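Local coordinates for glutamine amidotransferase type-2 domain-containing protein (Pseudomonas aeruginosa PAO1, PDB 1TE5), which is of unconfirmed function but, as a predicted class-II glutamine amidotransferase, probably hydrolyses glutamine and passes the released ammonia to an acceptor, at residues F105-Q110 / T127-A132; I78-V83 / S89-F94; P199-L202 / L207-D210. All coordinates share one frame; numbering follows the deposited sequence.

Contact 1: F105-Q110 / T127-A132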
loop_
_atom_site.group_PDB
_atom_site.type_symbol
_atom_site.label_atom_id
_atom_site.label_comp_id
_atom_site.label_asym_id
_atom_site.label_seq_id
_atom_site.Cartn_x
_atom_site.Cartn_y
_atom_site.Cartn_z
ATOM N N PHE A 105 -10.990 -2.405 -1.829
ATOM C CA PHE A 105 -12.121 -3.249 -1.468
ATOM C C PHE A 105 -12.149 -3.649 0.013
ATOM O O PHE A 105 -11.134 -4.039 0.592
ATOM C CB PHE A 105 -12.063 -4.498 -2.350
ATOM C CG PHE A 105 -13.151 -5.509 -2.098
ATOM C CD1 PHE A 105 -14.336 -5.472 -2.816
ATOM C CD2 PHE A 105 -12.948 -6.563 -1.209
ATOM C CE1 PHE A 105 -15.299 -6.473 -2.661
ATOM C CE2 PHE A 105 -13.910 -7.565 -1.047
ATOM C CZ PHE A 105 -15.082 -7.517 -1.776
ATOM N N ALA A 106 -13.320 -3.545 0.625
ATOM C CA ALA A 106 -13.494 -3.931 2.015
ATOM C C ALA A 106 -14.800 -4.711 2.099
ATOM O O ALA A 106 -15.832 -4.261 1.600
ATOM C CB ALA A 106 -13.534 -2.707 2.907
ATOM N N HIS A 107 -14.741 -5.891 2.710
ATOM C CA HIS A 107 -15.909 -6.753 2.840
ATOM C C HIS A 107 -16.161 -7.224 4.277
ATOM O O HIS A 107 -15.242 -7.637 4.990
ATOM C CB HIS A 107 -15.698 -7.950 1.919
ATOM C CG HIS A 107 -16.590 -9.112 2.250
ATOM N ND1 HIS A 107 -16.139 -10.414 2.309
ATOM C CD2 HIS A 107 -17.911 -9.161 2.546
ATOM C CE1 HIS A 107 -17.143 -11.214 2.618
ATOM N NE2 HIS A 107 -18.230 -10.478 2.770
ATOM N N ASN A 108 -17.413 -7.121 4.698
ATOM C CA ASN A 108 -17.827 -7.555 6.021
ATOM C C ASN A 108 -18.857 -8.652 5.822
ATOM O O ASN A 108 -19.845 -8.459 5.116
ATOM C CB ASN A 108 -18.458 -6.402 6.796
ATOM C CG ASN A 108 -19.057 -6.849 8.115
ATOM O OD1 ASN A 108 -20.269 -6.770 8.327
ATOM N ND2 ASN A 108 -18.205 -7.342 9.009
ATOM N N GLY A 109 -18.608 -9.816 6.409
ATOM C CA GLY A 109 -19.541 -10.917 6.265
ATOM C C GLY A 109 -18.822 -12.208 5.942
ATOM O O GLY A 109 -17.596 -12.229 5.836
ATOM N N GLN A 110 -19.580 -13.287 5.791
ATOM C CA GLN A 110 -18.992 -14.589 5.495
ATOM C C GLN A 110 -19.648 -15.257 4.287
ATOM O O GLN A 110 -20.871 -15.209 4.130
ATOM C CB GLN A 110 -19.121 -15.506 6.711
ATOM C CG GLN A 110 -18.594 -14.911 8.004
ATOM C CD GLN A 110 -18.826 -15.822 9.189
ATOM O OE1 GLN A 110 -19.786 -16.595 9.212
ATOM N NE2 GLN A 110 -17.941 -15.744 10.179
ATOM N N THR A 127 -8.285 -15.268 2.366
ATOM C CA THR A 127 -9.620 -14.781 2.688
ATOM C C THR A 127 -10.621 -15.000 1.564
ATOM O O THR A 127 -10.247 -15.124 0.397
ATOM C CB THR A 127 -9.613 -13.267 3.046
ATOM O OG1 THR A 127 -8.908 -12.521 2.040
ATOM C CG2 THR A 127 -8.964 -13.040 4.399
ATOM N N ASP A 128 -11.888 -15.142 1.932
ATOM C CA ASP A 128 -12.939 -15.290 0.942
ATOM C C ASP A 128 -13.175 -13.886 0.396
ATOM O O ASP A 128 -13.601 -13.713 -0.743
ATOM C CB ASP A 128 -14.233 -15.824 1.575
ATOM C CG ASP A 128 -14.254 -17.351 1.698
ATOM O OD1 ASP A 128 -13.380 -18.045 1.127
ATOM O OD2 ASP A 128 -15.177 -17.863 2.368
ATOM N N SER A 129 -12.913 -12.888 1.233
ATOM C CA SER A 129 -13.081 -11.492 0.853
ATOM C C SER A 129 -12.209 -11.134 -0.348
ATOM O O SER A 129 -12.677 -10.490 -1.289
ATOM C CB SER A 129 -12.723 -10.574 2.028
ATOM O OG SER A 129 -13.599 -10.764 3.129
ATOM N N GLU A 130 -10.937 -11.522 -0.295
ATOM C CA GLU A 130 -9.994 -11.231 -1.369
ATOM C C GLU A 130 -10.301 -12.038 -2.628
ATOM O O GLU A 130 -10.046 -11.582 -3.744
ATOM C CB GLU A 130 -8.565 -11.490 -0.908
ATOM C CG GLU A 130 -7.514 -11.091 -1.918
ATOM C CD GLU A 130 -6.108 -11.242 -1.393
ATOM O OE1 GLU A 130 -5.931 -11.815 -0.291
ATOM O OE2 GLU A 130 -5.181 -10.775 -2.090
ATOM N N ALA A 131 -10.789 -13.261 -2.436
ATOM C CA ALA A 131 -11.155 -14.125 -3.553
ATOM C C ALA A 131 -12.333 -13.468 -4.282
ATOM O O ALA A 131 -12.434 -13.536 -5.509
ATOM C CB ALA A 131 -11.540 -15.502 -3.046
ATOM N N ALA A 132 -13.212 -12.836 -3.506
ATOM C CA ALA A 132 -14.377 -12.143 -4.036
ATOM C C ALA A 132 -13.942 -10.882 -4.762
ATOM O O ALA A 132 -14.512 -10.537 -5.799
ATOM C CB ALA A 132 -15.345 -11.788 -2.916
#
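H107 meets S129 at the edge of its imidazole. The serine hydroxyl lies near the ring plane, with ND1 2.7 Å from OG, and either atom could be the donor. The angle of 136° marks this bond as bent, and S129 CB also sits in the plane of the ring, 3.4 Å from ND1. With CG anti to the backbone N (chi1 162°), the H107 ring is carried toward the helix. The same OG is also bonded to H92 NE2, so one hydroxyl joins two imidazoles. Here strand 101-108 runs against the first turn of helix 128-143, the axes of 105-108 and 128-132 approaching to 8.6 Å, and the strand leads into the Asn-Gly pair N108-G109; in class-II amidotransferases of the Ntn-hydrolase fold such a pair helps form the oxyanion hole, a role probable here. T127 is the N-cap of that helix, its OG1 accepting from E130 N at 3.3 Å. F105 packs obliquely on the first-turn carbonyl in a close van der Waals contact, CE2 3.2 Å from S129 O, and CZ lies 4.4 Å from A132 CB. The F133 and F105 rings meet nearly parallel, their planes about 10° apart.

Contact 2: I78-V83 / S89-F94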
loop_
_atom_site.group_PDB
_atom_site.type_symbol
_atom_site.label_atom_id
_atom_site.label_comp_id
_atom_site.label_asym_id
_atom_site.label_seq_id
_atom_site.Cartn_x
_atom_site.Cartn_y
_atom_site.Cartn_z
ATOM N N ILE A 78 -12.532 -2.060 10.393
ATOM C CA ILE A 78 -12.036 -2.186 11.762
ATOM C C ILE A 78 -12.610 -3.442 12.421
ATOM O O ILE A 78 -13.683 -3.918 12.042
ATOM C CB ILE A 78 -12.427 -0.934 12.587
ATOM C CG1 ILE A 78 -12.082 0.341 11.811
ATOM C CG2 ILE A 78 -11.723 -0.934 13.942
ATOM C CD1 ILE A 78 -10.629 0.479 11.426
ATOM N N ARG A 79 -11.899 -3.966 13.415
ATOM C CA ARG A 79 -12.329 -5.157 14.145
ATOM C C ARG A 79 -12.781 -6.285 13.232
ATOM O O ARG A 79 -13.913 -6.765 13.311
ATOM C CB ARG A 79 -13.415 -4.817 15.177
ATOM C CG ARG A 79 -12.903 -3.997 16.361
ATOM C CD ARG A 79 -13.940 -3.844 17.478
ATOM N NE ARG A 79 -15.112 -3.083 17.054
ATOM C CZ ARG A 79 -16.291 -3.627 16.759
ATOM N NH1 ARG A 79 -17.305 -2.857 16.381
ATOM N NH2 ARG A 79 -16.462 -4.943 16.840
ATOM N N GLN A 80 -11.871 -6.710 12.372
ATOM C CA GLN A 80 -12.140 -7.785 11.439
ATOM C C GLN A 80 -12.114 -9.104 12.192
ATOM O O GLN A 80 -11.155 -9.403 12.902
ATOM C CB GLN A 80 -11.092 -7.765 10.332
ATOM C CG GLN A 80 -11.034 -6.419 9.619
ATOM C CD GLN A 80 -9.918 -6.316 8.610
ATOM O OE1 GLN A 80 -9.399 -7.324 8.136
ATOM N NE2 GLN A 80 -9.558 -5.091 8.252
ATOM N N ALA A 81 -13.183 -9.880 12.036
ATOM C CA ALA A 81 -13.328 -11.172 12.702
ATOM C C ALA A 81 -12.050 -11.989 12.687
ATOM O O ALA A 81 -11.422 -12.167 11.642
ATOM C CB ALA A 81 -14.466 -11.966 12.079
ATOM N N ASN A 82 -11.674 -12.477 13.865
ATOM C CA ASN A 82 -10.467 -13.289 14.046
ATOM C C ASN A 82 -10.643 -14.664 13.380
ATOM O O ASN A 82 -9.754 -15.514 13.438
ATOM C CB ASN A 82 -10.171 -13.492 15.548
ATOM C CG ASN A 82 -10.303 -12.207 16.374
ATOM O OD1 ASN A 82 -11.406 -11.814 16.769
ATOM N ND2 ASN A 82 -9.172 -11.577 16.679
ATOM N N VAL A 83 -11.814 -14.882 12.786
ATOM C CA VAL A 83 -12.154 -16.139 12.123
ATOM C C VAL A 83 -11.173 -16.603 11.046
ATOM O O VAL A 83 -10.734 -15.814 10.210
ATOM C CB VAL A 83 -13.565 -16.031 11.440
ATOM C CG1 VAL A 83 -13.541 -15.040 10.278
ATOM C CG2 VAL A 83 -14.037 -17.392 10.966
ATOM N N SER A 89 -1.568 -10.685 4.907
ATOM C CA SER A 89 -2.195 -11.024 3.632
ATOM C C SER A 89 -3.695 -11.289 3.745
ATOM O O SER A 89 -4.404 -11.357 2.731
ATOM C CB SER A 89 -1.483 -12.211 2.965
ATOM O OG SER A 89 -1.475 -13.374 3.770
ATOM N N ASN A 90 -4.176 -11.408 4.979
ATOM C CA ASN A 90 -5.590 -11.665 5.245
ATOM C C ASN A 90 -6.287 -10.491 5.933
ATOM O O ASN A 90 -7.395 -10.636 6.452
ATOM C CB ASN A 90 -5.715 -12.951 6.044
ATOM C CG ASN A 90 -5.299 -14.225 5.327
ATOM O OD1 ASN A 90 -5.671 -14.446 4.181
ATOM N ND2 ASN A 90 -4.490 -15.049 5.984
ATOM N N THR A 91 -5.660 -9.323 5.888
ATOM C CA THR A 91 -6.207 -8.121 6.506
ATOM C C THR A 91 -6.752 -7.146 5.433
ATOM O O THR A 91 -6.115 -6.942 4.404
ATOM C CB THR A 91 -5.108 -7.441 7.356
ATOM O OG1 THR A 91 -4.586 -8.390 8.301
ATOM C CG2 THR A 91 -5.651 -6.251 8.102
ATOM N N HIS A 92 -7.965 -6.639 5.670
ATOM C CA HIS A 92 -8.651 -5.697 4.785
ATOM C C HIS A 92 -8.169 -4.291 5.094
ATOM O O HIS A 92 -7.728 -4.014 6.203
ATOM C CB HIS A 92 -10.164 -5.682 5.057
ATOM C CG HIS A 92 -10.857 -6.990 4.848
ATOM N ND1 HIS A 92 -10.342 -8.193 5.282
ATOM C CD2 HIS A 92 -12.060 -7.270 4.304
ATOM C CE1 HIS A 92 -11.204 -9.159 5.018
ATOM N NE2 HIS A 92 -12.255 -8.623 4.423
ATOM N N PRO A 93 -8.301 -3.366 4.133
ATOM C CA PRO A 93 -8.861 -3.578 2.792
ATOM C C PRO A 93 -7.799 -4.078 1.791
ATOM O O PRO A 93 -6.622 -4.140 2.126
ATOM C CB PRO A 93 -9.391 -2.193 2.428
ATOM C CG PRO A 93 -8.454 -1.279 3.127
ATOM C CD PRO A 93 -8.277 -1.929 4.467
ATOM N N PHE A 94 -8.232 -4.437 0.580
ATOM C CA PHE A 94 -7.328 -4.934 -0.456
ATOM C C PHE A 94 -7.249 -3.959 -1.635
ATOM O O PHE A 94 -8.236 -3.306 -1.980
ATOM C CB PHE A 94 -7.773 -6.319 -0.936
ATOM C CG PHE A 94 -7.859 -7.337 0.162
ATOM C CD1 PHE A 94 -9.089 -7.721 0.680
ATOM C CD2 PHE A 94 -6.703 -7.904 0.694
ATOM C CE1 PHE A 94 -9.160 -8.660 1.713
ATOM C CE2 PHE A 94 -6.763 -8.840 1.723
ATOM C CZ PHE A 94 -7.991 -9.218 2.231
#
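Q80 grips H92 through both ends of its carboxamide. H92 N donates to Q80 OE1 at 2.9 Å and almost straight, 175° at the hydrogen, while Q80 NE2 returns a bond to H92 O at 3.0 Å. The second bond leaves within the amide plane of Q80 but reaches H92 O from above the plane of that carbonyl. With Q80 NE2 also donating to H77 O, two carbonyls hold the nitrogen, and the paired bonds fix how the amide is rotated. An extended chain beyond CG (chi2 174°) delivers the group to the backbone of H92. The amide stands steeply to the imidazole, the planes 68° apart, and T91 CG2 packs 3.9 Å from Q80 OE1.

The H92 ring is itself enclosed: F94 CE1 sits 3.8 Å above its centre, H77 meets it edge-to-face, and S129 holds its NE2. The peptide between H92 and P93 is cis, a kink that leads the chain toward strand 94-98.

Beyond Q80 the character changes. A81, N82 and V83 are exposed, and N82 and V83 are poorly ordered, so the chain departs from this buried clasp into a loose solvent-facing loop. On the other flank the chain turns a corner at R79, which touches C2 and forms a salt bridge with D204. The Q80-H92 clasp thus secures the 89-94 loop next to the strand end carrying R79, whose place near C2 is consistent with the glutamine pocket of class-II amidotransferases in the Ntn-hydrolase fold.

Contact 3: P199-L202 / L207-D210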
loop_
_atom_site.group_PDB
_atom_site.type_symbol
_atom_site.label_atom_id
_atom_site.label_comp_id
_atom_site.label_asym_id
_atom_site.label_seq_id
_atom_site.Cartn_x
_atom_site.Cartn_y
_atom_site.Cartn_z
ATOM N N PRO A 199 -17.616 20.514 13.781
ATOM C CA PRO A 199 -16.878 19.273 14.024
ATOM C C PRO A 199 -17.746 18.179 14.632
ATOM O O PRO A 199 -18.613 18.450 15.462
ATOM C CB PRO A 199 -15.769 19.723 14.979
ATOM C CG PRO A 199 -16.383 20.883 15.695
ATOM C CD PRO A 199 -17.047 21.619 14.568
ATOM N N ALA A 200 -17.526 16.947 14.195
ATOM C CA ALA A 200 -18.281 15.815 14.700
ATOM C C ALA A 200 -17.306 14.752 15.152
ATOM O O ALA A 200 -16.203 14.643 14.622
ATOM C CB ALA A 200 -19.195 15.260 13.615
ATOM N N ARG A 201 -17.702 13.990 16.161
ATOM C CA ARG A 201 -16.860 12.928 16.675
ATOM C C ARG A 201 -17.586 11.615 16.582
ATOM O O ARG A 201 -18.622 11.431 17.218
ATOM C CB ARG A 201 -16.470 13.187 18.133
ATOM C CG ARG A 201 -15.993 11.941 18.859
ATOM C CD ARG A 201 -15.353 12.263 20.184
ATOM N NE ARG A 201 -13.983 12.738 20.021
ATOM C CZ ARG A 201 -12.990 12.469 20.864
ATOM N NH1 ARG A 201 -11.777 12.948 20.629
ATOM N NH2 ARG A 201 -13.200 11.713 21.939
ATOM N N LEU A 202 -17.105 10.708 15.727
ATOM C CA LEU A 202 -17.729 9.423 15.607
ATOM C C LEU A 202 -16.886 8.553 16.500
ATOM O O LEU A 202 -15.707 8.792 16.756
ATOM C CB LEU A 202 -17.630 8.887 14.192
ATOM C CG LEU A 202 -18.004 9.752 13.016
ATOM C CD1 LEU A 202 -17.929 8.870 11.790
ATOM C CD2 LEU A 202 -19.412 10.360 13.175
ATOM N N LEU A 207 -12.298 3.253 19.660
ATOM C CA LEU A 207 -11.884 4.049 18.509
ATOM C C LEU A 207 -12.627 5.376 18.469
ATOM O O LEU A 207 -13.765 5.472 18.923
ATOM C CB LEU A 207 -12.171 3.281 17.212
ATOM C CG LEU A 207 -12.041 4.070 15.904
ATOM C CD1 LEU A 207 -10.572 4.197 15.513
ATOM C CD2 LEU A 207 -12.832 3.389 14.797
ATOM N N THR A 208 -11.997 6.375 17.865
ATOM C CA THR A 208 -12.579 7.704 17.728
ATOM C C THR A 208 -12.098 8.334 16.427
ATOM O O THR A 208 -10.902 8.383 16.159
ATOM C CB THR A 208 -12.164 8.634 18.894
ATOM O OG1 THR A 208 -12.995 8.390 20.039
ATOM C CG2 THR A 208 -12.272 10.092 18.495
ATOM N N VAL A 209 -13.030 8.781 15.601
ATOM C CA VAL A 209 -12.669 9.434 14.359
ATOM C C VAL A 209 -13.331 10.797 14.355
ATOM O O VAL A 209 -14.552 10.916 14.347
ATOM C CB VAL A 209 -13.039 8.590 13.116
ATOM C CG1 VAL A 209 -14.349 7.856 13.316
ATOM C CG2 VAL A 209 -13.093 9.474 11.891
ATOM N N ASP A 210 -12.507 11.829 14.447
ATOM C CA ASP A 210 -12.996 13.193 14.492
ATOM C C ASP A 210 -12.998 13.872 13.146
ATOM O O ASP A 210 -12.087 13.683 12.338
ATOM C CB ASP A 210 -12.167 14.042 15.462
ATOM C CG ASP A 210 -12.260 13.553 16.887
ATOM O OD1 ASP A 210 -11.318 12.858 17.329
ATOM O OD2 ASP A 210 -13.270 13.863 17.558
#
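R201 and D210 carry the polar part of this hairpin. Their side chains lie side by side and point the same way, joined by a salt bridge in which R201 NE donates to D210 OD2 at 2.8 Å and 163°. The carboxylate offers its syn lone pair, and OD2 lies close to the guanidinium plane. A weak second bond runs from R201 NH1 to D210 OD1 at 3.3 Å; the two planes are 42° apart, so the bridge is twisted and uneven. R201 bends at chi3 (-79°), which swings the guanidinium across toward D210 and T208 of strand 207-211.

In van der Waals contact, the T208 CG2 methyl covers one face of the cation, 3.4 Å from R201 CZ. The apolar pair lies on the opposite face of the sheet, where L202 CB packs 3.5 Å from V209 CG1.

Backbone bonds set the register. L202 and V209 are an antiparallel hydrogen-bonded pair, with L202 N to V209 O and V209 N to L202 O both at 2.9 Å, while R201 and D210 form the non-hydrogen-bonded pair beside it. A CA-H...O contact from T208 CA to L202 O, 3.5 Å, supplements them.

Strand 200-203 is outermost in its four-stranded sheet, and strand 207-211 also bonds to strand 12-19. Backbone pairing and buried L202 and V209 therefore hold this edge strand, whereas the ion pair, with R201 exposed, is probably screened by solvent and adds a weaker tie.

Overall arrangement
Contacts 1 and 2 form one continuous buried region, with contact centres about 9 Å apart. They touch at S129 and H92 and through the backbones of F105 and F94, so strand 101-108, helix 128-143 and the loop before strand 94-98 are held together. Contact 3 lies farther out in a separate sheet, its centre about 17 Å from the chain centre against about 11 Å for the other two. The chemistry follows: hydrogen bonds of histidine, serine and amide groups between dissimilar elements inside, against regular antiparallel backbone pairing with a salt bridge near the surface. Contacts 2 and 3 do not touch, although their nearest atoms are about 4 Å apart.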